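Local coordinates for monoglyceride lipase (PDB 4ZWN), which hydrolyses monoacylglycerols, with a strong preference for monounsaturated ones, to free fatty acid and glycerol, and also takes part in the breakdown of fatty acid ethyl esters, at residues I173-H176 / P177-Y181; T203-L207 / K208-S212. The protein carries 2 engineered substitutions. All coordinates share one frame; numbering follows the deposited sequence.

Interaction 1: I173-H176 / P177-Y181; sequences IILH and PHTMY
H176 and H178 meet through a helix N-cap: ring nitrogen ND1 of H176 accepts the backbone N-H of H178 at 3.0 Å, a fairly straight bond (163° at the hydrogen) with the donor tilted 18° out of the ring plane. CG of H176 lies anti to its own backbone N (chi1 -171°), which sets the ring beside the start of helix 177-182, with ND1 facing H178 N. The H176 carbonyl starts the helical ladder by taking M180 N at 3.1 Å, and a weaker, more bent bond from T179 N. One cap residue thus serves three backbone N-H groups of the first turn. P177, which has no N-H to offer, lays its ring carbon CD over one face of the imidazole, a CH-pi contact 3.5 Å from the ring centroid. T179 turns its hydroxyl to T273 O, while D276 touches both H176 and P177, tying the cap to the loop that follows strand 264-269. Farther out the contact is apolar: L175, which also meets M240 of helix 233-248, crosses M180 at a slant, and CB of L175 rests 3.6 Å from CG of M180.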
loop_
_atom_site.group_PDB
_atom_site.type_symbol
_atom_site.label_atom_id
_atom_site.label_comp_id
_atom_site.label_asym_id
_atom_site.label_seq_id
_atom_site.Cartn_x
_atom_site.Cartn_y
_atom_site.Cartn_z
ATOM N N ILE A 173 -6.022 -9.473 -1.028
ATOM C CA ILE A 173 -6.106 -10.655 -1.868
ATOM C C ILE A 173 -7.533 -11.201 -1.800
ATOM O O ILE A 173 -8.228 -11.265 -2.814
ATOM C CB ILE A 173 -5.073 -11.720 -1.446
ATOM C CG1 ILE A 173 -3.656 -11.165 -1.636
ATOM C CG2 ILE A 173 -5.250 -12.988 -2.254
ATOM C CD1 ILE A 173 -2.542 -12.152 -1.333
ATOM N N ILE A 174 -7.974 -11.569 -0.602
ATOM C CA ILE A 174 -9.378 -11.904 -0.379
ATOM C C ILE A 174 -9.910 -11.186 0.852
ATOM O O ILE A 174 -9.233 -11.103 1.877
ATOM C CB ILE A 174 -9.600 -13.419 -0.196
ATOM C CG1 ILE A 174 -8.574 -13.997 0.782
ATOM C CG2 ILE A 174 -9.540 -14.133 -1.533
ATOM C CD1 ILE A 174 -8.901 -15.394 1.249
ATOM N N LEU A 175 -11.128 -10.667 0.750
ATOM C CA LEU A 175 -11.781 -10.055 1.898
ATOM C C LEU A 175 -12.036 -11.089 2.990
ATOM O O LEU A 175 -12.264 -12.266 2.710
ATOM C CB LEU A 175 -13.098 -9.393 1.489
ATOM C CG LEU A 175 -13.019 -8.217 0.516
ATOM C CD1 LEU A 175 -14.412 -7.696 0.195
ATOM C CD2 LEU A 175 -12.155 -7.113 1.096
ATOM N N HIS A 176 -11.980 -10.632 4.237
ATOM C CA HIS A 176 -12.321 -11.448 5.393
ATOM C C HIS A 176 -13.836 -11.606 5.471
ATOM O O HIS A 176 -14.566 -10.659 5.176
ATOM C CB HIS A 176 -11.772 -10.800 6.667
ATOM C CG HIS A 176 -11.873 -11.661 7.887
ATOM N ND1 HIS A 176 -13.043 -11.810 8.599
ATOM C CD2 HIS A 176 -10.943 -12.407 8.530
ATOM C CE1 HIS A 176 -12.832 -12.616 9.625
ATOM N NE2 HIS A 176 -11.566 -12.993 9.605
ATOM N N PRO A 177 -14.314 -12.804 5.859
ATOM C CA PRO A 177 -15.750 -13.101 5.952
ATOM C C PRO A 177 -16.543 -12.048 6.728
ATOM O O PRO A 177 -17.682 -11.750 6.373
ATOM C CB PRO A 177 -15.777 -14.444 6.685
ATOM C CG PRO A 177 -14.507 -15.097 6.285
ATOM C CD PRO A 177 -13.493 -13.987 6.175
ATOM N N HIS A 178 -15.935 -11.489 7.768
ATOM C CA HIS A 178 -16.575 -10.455 8.568
ATOM C C HIS A 178 -16.941 -9.240 7.721
ATOM O O HIS A 178 -18.006 -8.650 7.894
ATOM C CB HIS A 178 -15.661 -10.038 9.716
ATOM C CG HIS A 178 -16.229 -8.959 10.579
ATOM N ND1 HIS A 178 -16.052 -7.618 10.310
ATOM C CD2 HIS A 178 -16.967 -9.021 11.713
ATOM C CE1 HIS A 178 -16.659 -6.902 11.239
ATOM N NE2 HIS A 178 -17.220 -7.728 12.102
ATOM N N THR A 179 -16.052 -8.875 6.803
ATOM C CA THR A 179 -16.296 -7.740 5.919
ATOM C C THR A 179 -17.322 -8.083 4.836
ATOM O O THR A 179 -18.186 -7.268 4.511
ATOM C CB THR A 179 -14.984 -7.252 5.263
ATOM O OG1 THR A 179 -14.130 -6.696 6.270
ATOM C CG2 THR A 179 -15.265 -6.184 4.211
ATOM N N MET A 180 -17.237 -9.292 4.289
ATOM C CA MET A 180 -18.161 -9.704 3.235
ATOM C C MET A 180 -19.591 -9.847 3.758
ATOM O O MET A 180 -20.549 -9.531 3.052
ATOM C CB MET A 180 -17.699 -11.013 2.598
ATOM C CG MET A 180 -16.279 -10.956 2.058
ATOM S SD MET A 180 -15.786 -12.446 1.169
ATOM C CE MET A 180 -16.755 -12.267 -0.325
ATOM N N TYR A 181 -19.731 -10.313 4.996
ATOM C CA TYR A 181 -21.044 -10.448 5.625
ATOM C C TYR A 181 -21.669 -9.099 5.991
ATOM O O TYR A 181 -22.867 -8.897 5.801
ATOM C CB TYR A 181 -20.948 -11.321 6.880
ATOM C CG TYR A 181 -21.131 -12.804 6.628
ATOM C CD1 TYR A 181 -20.181 -13.534 5.926
ATOM C CD2 TYR A 181 -22.250 -13.476 7.104
ATOM C CE1 TYR A 181 -20.342 -14.888 5.698
ATOM C CE2 TYR A 181 -22.418 -14.828 6.881
ATOM C CZ TYR A 181 -21.461 -15.529 6.178
ATOM O OH TYR A 181 -21.619 -16.876 5.952
#

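Interaction 2: T203-L207 / K208-S212; sequences TGLDL and KGITS
D206 and I210 close the tight side of this turn: the D206 carbonyl O receives I210 N at 2.8 Å, and CG1 of I210 folds back to 3.2 Å from the same oxygen. Outward from there CD1 of I210 reaches CD2 of L205 at 4.1 Å, a light apolar touch, and both side chains also touch L220 of helix 214-222. I210 also meets I274 and S303 and is buried. D206 is the N-cap of the short helix 207-210 and sits at the centre of an inverse gamma turn, marked by a weak L207 N to L205 O bond. With CG anti to the backbone N (chi1 -179°), its carboxylate reaches over the helix start, where OD1 takes G209 N in a long, weak bond of 3.3 Å. OD2 lies 3.4 Å from CA of G209, and a CB on that residue would run into it. Without a carboxylate, as with an alanine at D206, G209 N would probably lose its side-chain cap and rely more on the weak bond to the backbone carbonyl of the cap residue. On the exposed side K208 leads its chain away from the turn, its ammonium near the guanidinium of R217. The helix ends after a single turn, where T211 N donates to L207 O at 3.2 Å and 169°, while T211 OG1 is bound to L307 O.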
loop_
_atom_site.group_PDB
_atom_site.type_symbol
_atom_site.label_atom_id
_atom_site.label_comp_id
_atom_site.label_asym_id
_atom_site.label_seq_id
_atom_site.Cartn_x
_atom_site.Cartn_y
_atom_site.Cartn_z
ATOM N N THR A 203 -19.062 3.339 1.305
ATOM C CA THR A 203 -19.485 2.249 2.177
ATOM C C THR A 203 -19.198 2.539 3.644
ATOM O O THR A 203 -19.632 1.801 4.527
ATOM C CB THR A 203 -18.802 0.930 1.788
ATOM O OG1 THR A 203 -17.383 1.056 1.954
ATOM C CG2 THR A 203 -19.114 0.589 0.344
ATOM N N GLY A 204 -18.459 3.612 3.899
ATOM C CA GLY A 204 -18.117 3.984 5.258
ATOM C C GLY A 204 -16.900 3.250 5.790
ATOM O O GLY A 204 -16.610 2.122 5.386
ATOM N N LEU A 205 -16.191 3.896 6.708
ATOM C CA LEU A 205 -14.987 3.330 7.304
ATOM C C LEU A 205 -15.288 2.386 8.460
ATOM O O LEU A 205 -16.026 2.730 9.383
ATOM C CB LEU A 205 -14.066 4.447 7.794
ATOM C CG LEU A 205 -13.435 5.334 6.722
ATOM C CD1 LEU A 205 -12.617 6.428 7.375
ATOM C CD2 LEU A 205 -12.578 4.503 5.783
ATOM N N ASP A 206 -14.706 1.193 8.405
ATOM C CA ASP A 206 -14.795 0.244 9.507
ATOM C C ASP A 206 -13.683 0.530 10.516
ATOM O O ASP A 206 -12.653 -0.147 10.528
ATOM C CB ASP A 206 -14.705 -1.194 8.987
ATOM C CG ASP A 206 -14.820 -2.223 10.092
ATOM O OD1 ASP A 206 -15.337 -1.883 11.178
ATOM O OD2 ASP A 206 -14.398 -3.376 9.875
ATOM N N LEU A 207 -13.905 1.535 11.358
ATOM C CA LEU A 207 -12.882 2.032 12.277
ATOM C C LEU A 207 -12.354 0.954 13.218
ATOM O O LEU A 207 -11.153 0.898 13.497
ATOM C CB LEU A 207 -13.431 3.207 13.090
ATOM C CG LEU A 207 -13.813 4.462 12.297
ATOM C CD1 LEU A 207 -14.401 5.521 13.215
ATOM C CD2 LEU A 207 -12.613 5.015 11.542
ATOM N N LYS A 208 -13.251 0.100 13.700
ATOM C CA LYS A 208 -12.866 -0.979 14.604
ATOM C C LYS A 208 -12.062 -2.052 13.875
ATOM O O LYS A 208 -11.189 -2.689 14.462
ATOM C CB LYS A 208 -14.105 -1.591 15.263
ATOM C CG LYS A 208 -14.579 -0.824 16.492
ATOM C CD LYS A 208 -15.862 -1.409 17.067
ATOM C CE LYS A 208 -16.048 -1.003 18.523
ATOM N NZ LYS A 208 -15.872 0.462 18.727
ATOM N N GLY A 209 -12.353 -2.242 12.594
ATOM C CA GLY A 209 -11.629 -3.213 11.796
ATOM C C GLY A 209 -10.284 -2.683 11.335
ATOM O O GLY A 209 -9.331 -3.444 11.156
ATOM N N ILE A 210 -10.206 -1.370 11.150
ATOM C CA ILE A 210 -8.992 -0.739 10.651
ATOM C C ILE A 210 -7.885 -0.742 11.701
ATOM O O ILE A 210 -6.746 -1.112 11.410
ATOM C CB ILE A 210 -9.271 0.705 10.186
ATOM C CG1 ILE A 210 -10.074 0.685 8.882
ATOM C CG2 ILE A 210 -7.975 1.470 9.987
ATOM C CD1 ILE A 210 -10.485 2.048 8.388
ATOM N N THR A 211 -8.222 -0.347 12.925
ATOM C CA THR A 211 -7.233 -0.285 13.997
ATOM C C THR A 211 -7.827 -0.566 15.376
ATOM O O THR A 211 -9.029 -0.407 15.593
ATOM C CB THR A 211 -6.543 1.086 14.043
ATOM O OG1 THR A 211 -5.578 1.099 15.102
ATOM C CG2 THR A 211 -7.563 2.185 14.285
ATOM N N SER A 212 -6.967 -0.976 16.304
ATOM C CA SER A 212 -7.380 -1.225 17.678
ATOM C C SER A 212 -7.181 0.010 18.554
ATOM O O SER A 212 -7.737 0.094 19.649
ATOM C CB SER A 212 -6.608 -2.408 18.265
ATOM O OG SER A 212 -5.231 -2.100 18.399
#

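Interactions 1 and 2 follow each other along the chain, both at helix starts, with centres 13 Å apart and nearest atoms about 4 Å apart without touching. The caps differ in chemistry: an imidazole nitrogen at 173-181, a carboxylate oxygen at 203-212. Both lie near, without touching, the probable charge-relay residues of this alpha/beta hydrolase: the side chain of H176 lies about 6 Å from that of D272, and the side chain of I210 about 5 Å from that of H302. L175, about 7 Å from S144 between side chains, brings interaction 1 near the probable nucleophile too. I274 joins them, bonding its backbone to H176 and touching I210.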